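Local coordinates for protein nidogen-1 (Mus musculus, PDB 1GL4) that forms part of basement membranes, binding tightly to laminin and also to collagen IV and perlecan, the chain here spanning an EGF-like module and the G2 beta-barrel, at residues 256-261 / 267-272. Residues are numbered along the deposited sequence; the frame is centred on the assembly and turned at random.
Sequences VFVLYN and LRYALS
Leu-259 places CG anti to its backbone N (chi1 171°), whereas Arg-268 turns CG anti to its carbonyl carbon (chi1 -61°) and then runs extended from CG to NE; paired across the strands on one face, the two side chains run alongside each other, with Leu-259 CD2 4.2 Å from Arg-268 CD. Two bonds tie this pair's backbones: Leu-259 N gives its hydrogen to Arg-268 O, and Arg-268 N reaches Leu-259 O at 2.8 Å. Phe-257 and Ala-270 form the next hydrogen-bonded pair, again with two N-H...O bonds, and Phe-257 CB stands 4.4 Å from Ala-270 CB on the same face. Between the two pairs, Val-258 and Tyr-269 face the other side. There Val-258 CG1 meets Tyr-269 CD2 at 3.8 Å, the methyl coming against the rim of the ring rather than over a face; between the backbones, Val-258 CA makes a CA-H...O contact with Arg-268 O. In the following non-hydrogen-bonded pair, Tyr-260 CB packs 4.2 Å from Leu-267 CD1. The two tyrosine hydroxyls on this face are hydrogen-bonded beyond the hairpin, Tyr-260 OH to Ile-94 O and Tyr-269 OH to Leu-102 O. On the opposite face, Arg-268 NH1 is hydrogen-bonded to the backbone of the other protein's chain, and the Phe-257 ring stacks on an aromatic side chain of that chain. With the segment axes coming within 4.7 Å and 170° between their directions, this is an antiparallel beta hairpin of the nidogen G2 beta-barrel, presenting Arg-268 of the perlecan-binding site, near His-77 and Tyr-79.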
ATOM      1  N   VAL A 256       9.858  -3.609  -3.780  1.00 13.51           N
ATOM      2  CA  VAL A 256       9.319  -2.283  -4.055  1.00 13.46           C
ATOM      3  C   VAL A 256       9.379  -1.934  -5.541  1.00 15.25           C
ATOM      4  O   VAL A 256      10.410  -2.123  -6.188  1.00 13.47           O
ATOM      5  CB  VAL A 256      10.086  -1.196  -3.271  1.00 14.89           C
ATOM      6  CG1 VAL A 256       9.469   0.173  -3.527  1.00 14.79           C
ATOM      7  CG2 VAL A 256      10.069  -1.515  -1.789  1.00 14.89           C
ATOM      8  N   PHE A 257       8.263  -1.430  -6.069  1.00 13.46           N
ATOM      9  CA  PHE A 257       8.165  -1.025  -7.474  1.00 13.99           C
ATOM     10  C   PHE A 257       7.449   0.317  -7.559  1.00 12.11           C
ATOM     11  O   PHE A 257       6.436   0.523  -6.890  1.00 10.36           O
ATOM     12  CB  PHE A 257       7.343  -2.020  -8.303  1.00 15.64           C
ATOM     13  CG  PHE A 257       8.017  -3.336  -8.545  1.00 19.59           C
ATOM     14  CD1 PHE A 257       7.999  -4.334  -7.578  1.00 20.44           C
ATOM     15  CD2 PHE A 257       8.636  -3.594  -9.765  1.00 21.00           C
ATOM     16  CE1 PHE A 257       8.585  -5.577  -7.821  1.00 20.66           C
ATOM     17  CE2 PHE A 257       9.227  -4.835 -10.021  1.00 23.70           C
ATOM     18  CZ  PHE A 257       9.200  -5.828  -9.046  1.00 22.14           C
ATOM     19  N   VAL A 258       7.970   1.225  -8.379  1.00 11.71           N
ATOM     20  CA  VAL A 258       7.333   2.527  -8.558  1.00  9.24           C
ATOM     21  C   VAL A 258       7.286   2.788 -10.060  1.00 10.45           C
ATOM     22  O   VAL A 258       8.208   2.419 -10.788  1.00  8.68           O
ATOM     23  CB  VAL A 258       8.106   3.668  -7.831  1.00  8.08           C
ATOM     24  CG1 VAL A 258       8.221   3.355  -6.351  1.00  5.15           C
ATOM     25  CG2 VAL A 258       9.491   3.858  -8.448  1.00  7.97           C
ATOM     26  N   LEU A 259       6.215   3.415 -10.530  1.00 10.01           N
ATOM     27  CA  LEU A 259       6.079   3.673 -11.963  1.00 14.46           C
ATOM     28  C   LEU A 259       5.125   4.810 -12.291  1.00 13.52           C
ATOM     29  O   LEU A 259       4.108   4.977 -11.633  1.00 14.99           O
ATOM     30  CB  LEU A 259       5.587   2.392 -12.659  1.00 14.69           C
ATOM     31  CG  LEU A 259       5.150   2.402 -14.133  1.00 18.05           C
ATOM     32  CD1 LEU A 259       5.083   0.967 -14.637  1.00 18.79           C
ATOM     33  CD2 LEU A 259       3.785   3.070 -14.290  1.00 19.32           C
ATOM     34  N   TYR A 260       5.463   5.599 -13.306  1.00 14.57           N
ATOM     35  CA  TYR A 260       4.577   6.673 -13.736  1.00 15.46           C
ATOM     36  C   TYR A 260       4.362   6.520 -15.233  1.00 18.43           C
ATOM     37  O   TYR A 260       5.326   6.467 -16.000  1.00 19.04           O
ATOM     38  CB  TYR A 260       5.158   8.063 -13.463  1.00 13.20           C
ATOM     39  CG  TYR A 260       4.272   9.164 -14.024  1.00 13.51           C
ATOM     40  CD1 TYR A 260       3.009   9.416 -13.479  1.00 10.52           C
ATOM     41  CD2 TYR A 260       4.656   9.889 -15.157  1.00 13.18           C
ATOM     42  CE1 TYR A 260       2.145  10.356 -14.055  1.00 11.46           C
ATOM     43  CE2 TYR A 260       3.803  10.824 -15.740  1.00 14.15           C
ATOM     44  CZ  TYR A 260       2.551  11.052 -15.185  1.00 12.26           C
ATOM     45  OH  TYR A 260       1.712  11.975 -15.768  1.00 13.07           O
ATOM     46  N   ASN A 261       3.101   6.430 -15.640  1.00 19.85           N
ATOM     47  CA  ASN A 261       2.774   6.294 -17.050  1.00 22.10           C
ATOM     48  C   ASN A 261       2.147   7.586 -17.565  1.00 23.26           C
ATOM     49  O   ASN A 261       1.077   8.005 -17.115  1.00 21.98           O
ATOM     50  CB  ASN A 261       1.823   5.115 -17.275  1.00 22.57           C
ATOM     51  CG  ASN A 261       1.461   4.937 -18.738  1.00 24.90           C
ATOM     52  OD1 ASN A 261       0.573   5.611 -19.258  1.00 25.78           O
ATOM     53  ND2 ASN A 261       2.169   4.045 -19.416  1.00 26.97           N
ATOM     54  N   LEU A 267       0.158   7.217 -11.488  1.00 14.58           N
ATOM     55  CA  LEU A 267       1.312   6.946 -10.645  1.00 13.91           C
ATOM     56  C   LEU A 267       1.014   5.646  -9.890  1.00 13.31           C
ATOM     57  O   LEU A 267      -0.053   5.511  -9.290  1.00 12.22           O
ATOM     58  CB  LEU A 267       1.492   8.114  -9.669  1.00 14.32           C
ATOM     59  CG  LEU A 267       2.644   8.184  -8.672  1.00 12.19           C
ATOM     60  CD1 LEU A 267       3.990   8.264  -9.389  1.00 10.02           C
ATOM     61  CD2 LEU A 267       2.435   9.419  -7.797  1.00 13.06           C
ATOM     62  N   ARG A 268       1.950   4.698  -9.926  1.00 13.00           N
ATOM     63  CA  ARG A 268       1.768   3.406  -9.260  1.00 13.23           C
ATOM     64  C   ARG A 268       2.877   3.058  -8.259  1.00 14.57           C
ATOM     65  O   ARG A 268       4.067   3.256  -8.532  1.00 12.35           O
ATOM     66  CB  ARG A 268       1.664   2.290 -10.313  1.00 14.77           C
ATOM     67  CG  ARG A 268       0.489   2.437 -11.290  1.00 13.27           C
ATOM     68  CD  ARG A 268       0.505   1.338 -12.355  1.00 19.16           C
ATOM     69  NE  ARG A 268      -0.654   1.392 -13.249  1.00 19.79           N
ATOM     70  CZ  ARG A 268      -1.902   1.108 -12.878  1.00 22.81           C
ATOM     71  NH1 ARG A 268      -2.161   0.747 -11.628  1.00 20.80           N
ATOM     72  NH2 ARG A 268      -2.896   1.185 -13.755  1.00 23.86           N
ATOM     73  N   TYR A 269       2.472   2.543  -7.098  1.00 12.44           N
ATOM     74  CA  TYR A 269       3.402   2.140  -6.039  1.00 14.15           C
ATOM     75  C   TYR A 269       3.021   0.738  -5.552  1.00 14.65           C
ATOM     76  O   TYR A 269       1.841   0.462  -5.328  1.00 15.57           O
ATOM     77  CB  TYR A 269       3.307   3.088  -4.833  1.00 11.59           C
ATOM     78  CG  TYR A 269       3.648   4.540  -5.082  1.00 13.07           C
ATOM     79  CD1 TYR A 269       2.808   5.552  -4.615  1.00 13.84           C
ATOM     80  CD2 TYR A 269       4.846   4.913  -5.698  1.00 12.21           C
ATOM     81  CE1 TYR A 269       3.147   6.897  -4.742  1.00 13.41           C
ATOM     82  CE2 TYR A 269       5.198   6.265  -5.828  1.00 11.08           C
ATOM     83  CZ  TYR A 269       4.345   7.246  -5.344  1.00 12.78           C
ATOM     84  OH  TYR A 269       4.682   8.577  -5.430  1.00 13.53           O
ATOM     85  N   ALA A 270       4.004  -0.143  -5.384  1.00 12.11           N
ATOM     86  CA  ALA A 270       3.725  -1.488  -4.887  1.00 13.05           C
ATOM     87  C   ALA A 270       4.846  -1.951  -3.964  1.00 12.41           C
ATOM     88  O   ALA A 270       6.021  -1.720  -4.244  1.00 12.20           O
ATOM     89  CB  ALA A 270       3.568  -2.467  -6.052  1.00 12.59           C
ATOM     90  N   LEU A 271       4.478  -2.576  -2.848  1.00 13.16           N
ATOM     91  CA  LEU A 271       5.463  -3.088  -1.904  1.00 14.48           C
ATOM     92  C   LEU A 271       4.947  -4.197  -0.980  1.00 15.06           C
ATOM     93  O   LEU A 271       3.742  -4.304  -0.710  1.00 13.63           O
ATOM     94  CB  LEU A 271       6.075  -1.946  -1.072  1.00 17.32           C
ATOM     95  CG  LEU A 271       5.310  -0.729  -0.550  1.00 20.56           C
ATOM     96  CD1 LEU A 271       6.269   0.134   0.284  1.00 20.37           C
ATOM     97  CD2 LEU A 271       4.764   0.097  -1.692  1.00 20.85           C
ATOM     98  N   SER A 272       5.876  -5.026  -0.511  1.00 12.90           N
ATOM     99  CA  SER A 272       5.559  -6.143   0.378  1.00 14.39           C
ATOM    100  C   SER A 272       5.993  -5.820   1.806  1.00 14.63           C
ATOM    101  O   SER A 272       7.079  -5.279   2.021  1.00 14.32           O
ATOM    102  CB  SER A 272       6.244  -7.407  -0.133  1.00 14.07           C
ATOM    103  OG  SER A 272       5.715  -7.757  -1.404  1.00 14.43           O
TER